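Luciferase-like enzymeAMP-CoA-ligase (Zophobas atratus, PDB 4W8O) is a luciferase-like member of the AMP-binding (ANL) family that probably activates a carboxylic acid with ATP and may transfer the acyl group to coenzyme A. Local coordinates at residues C76-L81 against F122-S127; V97-P102 against T223-I228. All blocks are in the same frame, centred on the assembly; numbering follows the deposited sequence.

Contact 1: residues C76-L81 against F122-S127; sequences CSTNSL and FVEEES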
ATOM      1  N   CYS A  76       2.907  -9.365 -11.637  1.00 29.26           N
ATOM      2  CA  CYS A  76       2.218  -8.473 -12.575  1.00 29.33           C
ATOM      3  C   CYS A  76       0.775  -8.926 -12.797  1.00 29.88           C
ATOM      4  O   CYS A  76       0.489  -9.755 -13.671  1.00 29.81           O
ATOM      5  CB  CYS A  76       2.959  -8.398 -13.903  1.00 29.96           C
ATOM      6  SG  CYS A  76       2.328  -7.069 -14.949  1.00 30.59           S
ATOM      7  N   SER A  77      -0.135  -8.376 -12.000  1.00 29.22           N
ATOM      8  CA  SER A  77      -1.525  -8.788 -12.048  1.00 30.28           C
ATOM      9  C   SER A  77      -2.436  -7.732 -11.437  1.00 31.23           C
ATOM     10  O   SER A  77      -2.050  -7.039 -10.494  1.00 32.03           O
ATOM     11  CB  SER A  77      -1.701 -10.113 -11.299  1.00 30.12           C
ATOM     12  OG  SER A  77      -3.062 -10.502 -11.214  1.00 30.79           O
ATOM     13  N   THR A  78      -3.638  -7.607 -11.997  1.00 31.63           N
ATOM     14  CA  THR A  78      -4.723  -6.912 -11.337  1.00 31.87           C
ATOM     15  C   THR A  78      -5.132  -7.706 -10.093  1.00 30.89           C
ATOM     16  O   THR A  78      -4.639  -8.813  -9.850  1.00 30.40           O
ATOM     17  CB  THR A  78      -5.941  -6.752 -12.270  1.00 33.48           C
ATOM     18  OG1 THR A  78      -6.244  -8.006 -12.890  1.00 34.30           O
ATOM     19  CG2 THR A  78      -5.672  -5.717 -13.346  1.00 34.94           C
ATOM     20  N   ASN A  79      -6.018  -7.133  -9.295  1.00 31.31           N
ATOM     21  CA  ASN A  79      -6.465  -7.784  -8.068  1.00 31.38           C
ATOM     22  C   ASN A  79      -7.418  -8.945  -8.359  1.00 31.80           C
ATOM     23  O   ASN A  79      -8.311  -8.845  -9.210  1.00 32.14           O
ATOM     24  CB  ASN A  79      -7.124  -6.767  -7.131  1.00 31.91           C
ATOM     25  CG  ASN A  79      -6.127  -5.779  -6.542  1.00 31.65           C
ATOM     26  OD1 ASN A  79      -5.032  -6.152  -6.125  1.00 31.49           O
ATOM     27  ND2 ASN A  79      -6.516  -4.520  -6.476  1.00 32.43           N
ATOM     28  N   SER A  80      -7.199 -10.053  -7.660  1.00 31.59           N
ATOM     29  CA  SER A  80      -8.039 -11.248  -7.773  1.00 32.57           C
ATOM     30  C   SER A  80      -7.939 -11.995  -6.454  1.00 32.33           C
ATOM     31  O   SER A  80      -7.200 -11.581  -5.570  1.00 31.63           O
ATOM     32  CB  SER A  80      -7.562 -12.145  -8.916  1.00 32.85           C
ATOM     33  OG  SER A  80      -6.340 -12.788  -8.570  1.00 32.80           O
ATOM     34  N   LEU A  81      -8.664 -13.098  -6.312  1.00 33.40           N
ATOM     35  CA  LEU A  81      -8.512 -13.930  -5.119  1.00 33.71           C
ATOM     36  C   LEU A  81      -7.182 -14.693  -5.089  1.00 33.04           C
ATOM     37  O   LEU A  81      -6.840 -15.288  -4.065  1.00 32.92           O
ATOM     38  CB  LEU A  81      -9.681 -14.908  -4.980  1.00 35.20           C
ATOM     39  CG  LEU A  81     -11.049 -14.303  -4.657  1.00 36.18           C
ATOM     40  CD1 LEU A  81     -12.059 -15.429  -4.598  1.00 38.30           C
ATOM     41  CD2 LEU A  81     -11.053 -13.530  -3.347  1.00 35.77           C
ATOM     42  N   PHE A 122       5.200 -13.918 -11.267  1.00 28.35           N
ATOM     43  CA  PHE A 122       3.809 -14.352 -11.424  1.00 28.28           C
ATOM     44  C   PHE A 122       3.058 -13.312 -12.254  1.00 28.98           C
ATOM     45  O   PHE A 122       3.098 -12.116 -11.945  1.00 27.80           O
ATOM     46  CB  PHE A 122       3.126 -14.510 -10.061  1.00 28.22           C
ATOM     47  CG  PHE A 122       3.610 -15.704  -9.272  1.00 28.23           C
ATOM     48  CD1 PHE A 122       4.798 -15.648  -8.564  1.00 28.07           C
ATOM     49  CD2 PHE A 122       2.870 -16.875  -9.233  1.00 28.53           C
ATOM     50  CE1 PHE A 122       5.252 -16.744  -7.834  1.00 28.53           C
ATOM     51  CE2 PHE A 122       3.314 -17.973  -8.512  1.00 29.72           C
ATOM     52  CZ  PHE A 122       4.512 -17.909  -7.812  1.00 29.48           C
ATOM     53  N   VAL A 123       2.351 -13.772 -13.285  1.00 29.94           N
ATOM     54  CA  VAL A 123       1.713 -12.875 -14.247  1.00 30.12           C
ATOM     55  C   VAL A 123       0.291 -13.305 -14.612  1.00 29.94           C
ATOM     56  O   VAL A 123       0.025 -14.479 -14.825  1.00 30.03           O
ATOM     57  CB  VAL A 123       2.573 -12.772 -15.528  1.00 31.10           C
ATOM     58  CG1 VAL A 123       2.534 -14.073 -16.316  1.00 32.65           C
ATOM     59  CG2 VAL A 123       2.114 -11.614 -16.412  1.00 32.18           C
ATOM     60  N   GLU A 124      -0.621 -12.342 -14.667  1.00 30.73           N
ATOM     61  CA  GLU A 124      -1.964 -12.579 -15.187  1.00 32.49           C
ATOM     62  C   GLU A 124      -1.886 -12.879 -16.681  1.00 33.48           C
ATOM     63  O   GLU A 124      -0.972 -12.405 -17.363  1.00 32.48           O
ATOM     64  CB  GLU A 124      -2.881 -11.372 -14.932  1.00 33.37           C
ATOM     65  CG  GLU A 124      -2.423 -10.091 -15.625  1.00 33.47           C
ATOM     66  CD  GLU A 124      -3.323  -8.892 -15.388  1.00 34.64           C
ATOM     67  OE1 GLU A 124      -4.206  -8.933 -14.503  1.00 35.61           O
ATOM     68  OE2 GLU A 124      -3.135  -7.891 -16.109  1.00 35.42           O
ATOM     69  N   GLU A 125      -2.846 -13.649 -17.191  1.00 35.26           N
ATOM     70  CA  GLU A 125      -2.879 -13.990 -18.620  1.00 37.55           C
ATOM     71  C   GLU A 125      -2.818 -12.752 -19.520  1.00 37.62           C
ATOM     72  O   GLU A 125      -2.148 -12.753 -20.555  1.00 36.93           O
ATOM     73  CB  GLU A 125      -4.137 -14.793 -18.953  1.00 40.60           C
ATOM     74  CG  GLU A 125      -4.097 -16.229 -18.460  1.00 42.87           C
ATOM     75  CD  GLU A 125      -5.374 -16.999 -18.766  1.00 46.94           C
ATOM     76  OE1 GLU A 125      -6.369 -16.385 -19.197  1.00 50.58           O
ATOM     77  OE2 GLU A 125      -5.393 -18.226 -18.565  1.00 49.06           O
ATOM     78  N   GLU A 126      -3.494 -11.689 -19.099  1.00 37.67           N
ATOM     79  CA  GLU A 126      -3.623 -10.473 -19.899  1.00 38.96           C
ATOM     80  C   GLU A 126      -2.310  -9.691 -20.010  1.00 36.72           C
ATOM     81  O   GLU A 126      -2.158  -8.857 -20.881  1.00 36.87           O
ATOM     82  CB  GLU A 126      -4.692  -9.554 -19.298  1.00 40.72           C
ATOM     83  CG  GLU A 126      -6.094 -10.144 -19.242  1.00 44.59           C
ATOM     84  CD  GLU A 126      -6.324 -11.104 -18.075  1.00 46.09           C
ATOM     85  OE1 GLU A 126      -5.407 -11.307 -17.247  1.00 45.03           O
ATOM     86  OE2 GLU A 126      -7.431 -11.683 -18.001  1.00 50.56           O
ATOM     87  N   SER A 127      -1.374  -9.944 -19.107  1.00 35.20           N
ATOM     88  CA  SER A 127      -0.111  -9.224 -19.080  1.00 34.47           C
ATOM     89  C   SER A 127       1.058 -10.140 -19.481  1.00 34.53           C
ATOM     90  O   SER A 127       2.220  -9.744 -19.391  1.00 34.18           O
ATOM     91  CB  SER A 127       0.114  -8.645 -17.673  1.00 33.94           C
ATOM     92  OG  SER A 127      -0.882  -7.686 -17.333  1.00 34.04           O
TER
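C76 and E124 bury more surface here than any other residues, and they act in different ways: C76 mainly through its backbone, E124 mainly through its carboxylate. C76 sits at the end of strand 72-76, paired in parallel with V123 on strand 120-124, its neighbour in a mixed sheet within the AMP-binding enzyme range of the ANL clan. C76 N donates to F122 O over 2.8 Å at an N-H...O angle of 170°, and C76 O accepts from E124 N at 3.0 Å. These two bonds straddle V123 as in a regular parallel bridge. On the same face of the sheet C76 CB approaches V123 CG2 at 4.2 Å, while SG, anti to the backbone N, lies 3.8 Å from S127 CB.

Beyond the bridge the side chain of E124 takes over. Its CG lies in the crowded position between backbone N and carbonyl carbon (chi1 62°), and the extended chain beyond carries the carboxylate alongside S77 CA to the backbone of T78. E124 OE1 accepts two bonds: T78 OG1 meets it at 2.8 Å, nearly along the C-O axis, and T78 N at 2.9 Å, 61° out of the carboxylate plane. S127, the residue just before helix 128-138, donates its OG to the anti lone pair of E124 OE2 at 2.6 Å. S77 OG donates to T78 O within its own loop. An alanine in place of E124 would remove both carboxylate oxygens, and with them the acceptors of T78 N, T78 OG1 and S127 OG, and would probably loosen the loop leaving strand 72-76.

E124 is buried, and three neutral donors would probably stabilise the charge of its ionised carboxylate; one acidic side chain serves as acceptor where the backbone pairing ends.

Contact 2: residues V97-P102 against T223-I228; sequences VVNLDP and TTMYWI
D101 OD2 is gripped by one hydrogen bond from within this contact and its waters: water 2 donates to it at 2.6 Å. The same water accepts from W227 NE1 at 3.0 Å, lying in the indole plane, so it couples the carboxylate to the ring; D101 OD1 is held separately by the backbone N of T103. A second bridge joins the backbones, with water 1 donating to Y226 O over 2.6 Å and to N99 O over 3.0 Å.

Between the bridges lies the Y226 ring, its CG anti to the backbone N (chi1 174°). D101 CB stands over one face, 3.6 Å from the ring centroid and 12° off its normal, a CH-pi contact, while N99 O approaches the edge near CD1. Y226 CD2 in turn sits over the centre of the W227 ring face, and the W227 side chain is about 5 Å from a bound polyethylene glycol fragment, probably from crystallisation, whose pocket includes I228. The N99 amide runs beside M225, its CG 3.5 Å from M225 CB; N99 ND2 comes near M225 O, but the poor angle excludes a hydrogen bond.

With no direct hydrogen bond between 97-102 and 223-228, their fit probably depends on the Y226 ring contacts and on two waters staying in place.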
ATOM      1  N   VAL A  97       9.516  -9.169  -2.158  1.00 25.70           N
ATOM      2  CA  VAL A  97       8.364  -9.114  -3.074  1.00 25.92           C
ATOM      3  C   VAL A  97       8.173  -7.726  -3.653  1.00 26.18           C
ATOM      4  O   VAL A  97       8.362  -6.724  -2.965  1.00 26.43           O
ATOM      5  CB  VAL A  97       7.038  -9.582  -2.426  1.00 25.58           C
ATOM      6  CG1 VAL A  97       7.166 -11.018  -1.954  1.00 26.02           C
ATOM      7  CG2 VAL A  97       6.606  -8.673  -1.274  1.00 25.90           C
ATOM      8  N   VAL A  98       7.798  -7.685  -4.930  1.00 26.53           N
ATOM      9  CA  VAL A  98       7.626  -6.436  -5.655  1.00 27.65           C
ATOM     10  C   VAL A  98       6.562  -6.585  -6.743  1.00 27.59           C
ATOM     11  O   VAL A  98       6.490  -7.605  -7.420  1.00 27.41           O
ATOM     12  CB  VAL A  98       8.969  -5.939  -6.255  1.00 28.47           C
ATOM     13  CG1 VAL A  98       9.546  -6.935  -7.251  1.00 29.39           C
ATOM     14  CG2 VAL A  98       8.790  -4.574  -6.908  1.00 29.09           C
ATOM     15  N   ASN A  99       5.741  -5.560  -6.906  1.00 28.50           N
ATOM     16  CA  ASN A  99       4.669  -5.583  -7.896  1.00 29.45           C
ATOM     17  C   ASN A  99       4.909  -4.616  -9.048  1.00 30.61           C
ATOM     18  O   ASN A  99       5.412  -3.507  -8.847  1.00 30.58           O
ATOM     19  CB  ASN A  99       3.340  -5.280  -7.210  1.00 30.38           C
ATOM     20  CG  ASN A  99       3.045  -6.250  -6.084  1.00 30.75           C
ATOM     21  OD1 ASN A  99       2.535  -7.334  -6.323  1.00 30.91           O
ATOM     22  ND2 ASN A  99       3.407  -5.875  -4.844  1.00 32.29           N
ATOM     23  N   LEU A 100       4.558  -5.054 -10.256  1.00 31.34           N
ATOM     24  CA  LEU A 100       4.583  -4.205 -11.442  1.00 32.63           C
ATOM     25  C   LEU A 100       3.164  -3.826 -11.848  1.00 33.84           C
ATOM     26  O   LEU A 100       2.224  -4.566 -11.587  1.00 35.89           O
ATOM     27  CB  LEU A 100       5.247  -4.929 -12.603  1.00 33.11           C
ATOM     28  CG  LEU A 100       6.617  -5.534 -12.330  1.00 33.28           C
ATOM     29  CD1 LEU A 100       7.095  -6.239 -13.582  1.00 34.04           C
ATOM     30  CD2 LEU A 100       7.627  -4.491 -11.880  1.00 34.24           C
ATOM     31  N   ASP A 101       3.019  -2.671 -12.488  1.00 34.21           N
ATOM     32  CA  ASP A 101       1.717  -2.190 -12.941  1.00 35.67           C
ATOM     33  C   ASP A 101       1.467  -2.755 -14.340  1.00 34.56           C
ATOM     34  O   ASP A 101       2.244  -2.484 -15.254  1.00 34.35           O
ATOM     35  CB  ASP A 101       1.703  -0.659 -12.985  1.00 37.63           C
ATOM     36  CG  ASP A 101       0.294  -0.064 -13.107  1.00 40.34           C
ATOM     37  OD1 ASP A 101      -0.647  -0.750 -13.576  1.00 40.93           O
ATOM     38  OD2 ASP A 101       0.141   1.126 -12.742  1.00 41.93           O
ATOM     39  N   PRO A 102       0.382  -3.531 -14.508  1.00 33.80           N
ATOM     40  CA  PRO A 102       0.009  -4.076 -15.815  1.00 34.21           C
ATOM     41  C   PRO A 102      -0.274  -3.013 -16.885  1.00 34.92           C
ATOM     42  O   PRO A 102      -0.221  -3.330 -18.059  1.00 35.33           O
ATOM     43  CB  PRO A 102      -1.273  -4.865 -15.526  1.00 34.47           C
ATOM     44  CG  PRO A 102      -1.265  -5.118 -14.069  1.00 33.84           C
ATOM     45  CD  PRO A 102      -0.561  -3.946 -13.453  1.00 33.27           C
ATOM     46  N   THR A 223      -7.013   0.126  -6.266  1.00 30.08           N
ATOM     47  CA  THR A 223      -5.601   0.170  -6.627  1.00 29.96           C
ATOM     48  C   THR A 223      -4.987  -1.214  -6.611  1.00 29.28           C
ATOM     49  O   THR A 223      -5.290  -2.026  -5.745  1.00 29.43           O
ATOM     50  CB  THR A 223      -4.773   1.037  -5.647  1.00 30.52           C
ATOM     51  OG1 THR A 223      -5.153   0.738  -4.292  1.00 29.84           O
ATOM     52  CG2 THR A 223      -4.978   2.525  -5.930  1.00 31.63           C
ATOM     53  N   THR A 224      -4.096  -1.457  -7.561  1.00 29.45           N
ATOM     54  CA  THR A 224      -3.351  -2.708  -7.643  1.00 29.08           C
ATOM     55  C   THR A 224      -2.218  -2.693  -6.631  1.00 29.01           C
ATOM     56  O   THR A 224      -1.946  -1.658  -6.010  1.00 28.47           O
ATOM     57  CB  THR A 224      -2.760  -2.901  -9.046  1.00 29.19           C
ATOM     58  OG1 THR A 224      -1.907  -1.795  -9.357  1.00 28.63           O
ATOM     59  CG2 THR A 224      -3.874  -3.002 -10.087  1.00 30.19           C
ATOM     60  N   MET A 225      -1.551  -3.838  -6.484  1.00 29.86           N
ATOM     61  CA  MET A 225      -0.486  -4.008  -5.485  1.00 30.45           C
ATOM     62  C   MET A 225       0.815  -3.319  -5.887  1.00 29.45           C
ATOM     63  O   MET A 225       1.756  -3.247  -5.107  1.00 29.65           O
ATOM     64  CB  MET A 225      -0.246  -5.496  -5.207  1.00 32.08           C
ATOM     65  CG  MET A 225      -1.432  -6.212  -4.568  1.00 33.92           C
ATOM     66  SD  MET A 225      -1.833  -5.584  -2.926  1.00 36.39           S
ATOM     67  CE  MET A 225      -3.461  -6.299  -2.685  1.00 37.70           C
ATOM     68  N   TYR A 226       0.866  -2.815  -7.115  1.00 29.47           N
ATOM     69  CA  TYR A 226       1.917  -1.902  -7.545  1.00 28.93           C
ATOM     70  C   TYR A 226       2.013  -0.683  -6.621  1.00 28.72           C
ATOM     71  O   TYR A 226       3.104  -0.207  -6.317  1.00 28.98           O
ATOM     72  CB  TYR A 226       1.605  -1.435  -8.957  1.00 29.35           C
ATOM     73  CG  TYR A 226       2.517  -0.370  -9.504  1.00 30.20           C
ATOM     74  CD1 TYR A 226       3.811  -0.676  -9.905  1.00 31.28           C
ATOM     75  CD2 TYR A 226       2.073   0.944  -9.655  1.00 31.30           C
ATOM     76  CE1 TYR A 226       4.650   0.297 -10.424  1.00 32.26           C
ATOM     77  CE2 TYR A 226       2.899   1.923 -10.190  1.00 32.12           C
ATOM     78  CZ  TYR A 226       4.187   1.594 -10.570  1.00 32.97           C
ATOM     79  OH  TYR A 226       5.019   2.550 -11.098  1.00 33.79           O
ATOM     80  N   TRP A 227       0.861  -0.186  -6.192  1.00 28.50           N
ATOM     81  CA  TRP A 227       0.792   1.027  -5.389  1.00 29.00           C
ATOM     82  C   TRP A 227       0.951   0.705  -3.913  1.00 28.50           C
ATOM     83  O   TRP A 227       0.445  -0.307  -3.424  1.00 27.80           O
ATOM     84  CB  TRP A 227      -0.536   1.752  -5.638  1.00 29.49           C
ATOM     85  CG  TRP A 227      -0.714   2.158  -7.085  1.00 30.30           C
ATOM     86  CD1 TRP A 227      -1.471   1.521  -8.032  1.00 30.52           C
ATOM     87  CD2 TRP A 227      -0.101   3.272  -7.745  1.00 31.08           C
ATOM     88  NE1 TRP A 227      -1.376   2.179  -9.236  1.00 30.93           N
ATOM     89  CE2 TRP A 227      -0.543   3.256  -9.090  1.00 31.14           C
ATOM     90  CE3 TRP A 227       0.773   4.290  -7.329  1.00 32.16           C
ATOM     91  CZ2 TRP A 227      -0.139   4.209 -10.025  1.00 32.11           C
ATOM     92  CZ3 TRP A 227       1.172   5.247  -8.258  1.00 33.23           C
ATOM     93  CH2 TRP A 227       0.714   5.197  -9.596  1.00 33.58           C
ATOM     94  N   ILE A 228       1.679   1.571  -3.224  1.00 29.55           N
ATOM     95  CA  ILE A 228       1.808   1.518  -1.772  1.00 30.95           C
ATOM     96  C   ILE A 228       0.456   1.307  -1.087  1.00 30.89           C
ATOM     97  O   ILE A 228       0.359   0.530  -0.155  1.00 29.80           O
ATOM     98  CB  ILE A 228       2.512   2.787  -1.230  1.00 32.32           C
ATOM     99  CG1 ILE A 228       2.766   2.701   0.283  1.00 33.34           C
ATOM    100  CG2 ILE A 228       1.708   4.036  -1.537  1.00 33.46           C
ATOM    101  CD1 ILE A 228       3.795   1.678   0.688  1.00 32.58           C
TER
HETATM  102  O   HOH W   1       5.446  -1.313  -6.811  1.00 27.04           O
HETATM  103  O   HOH W   2      -2.230   1.975 -12.057  1.00 45.43           O

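Overall arrangement
The segments alternate along the chain (76-81, 97-102, 122-127, 223-228), so contacts 1 and 2 interlock, their centres 10 Å apart. Both reach the mixed sheet in which strand 72-76 lies between 120-124 and 96-99, and both use the loops where these parallel strands end. The pairing in contact 1 lies within that sheet, though N79 and L81 of its loop touch strand 243-246 of the nine-stranded sheet. Contact 2 reaches across to the loop after strand 218-221 of that second sheet. N79 ND2 probably donates to T223 O, and P102 CB packs on E124 OE2 and S127 OG, linking the contacts directly. Contact 2 and the N79-T223 bond thus join the two sheets, contact 2 beside the glycol-binding pocket.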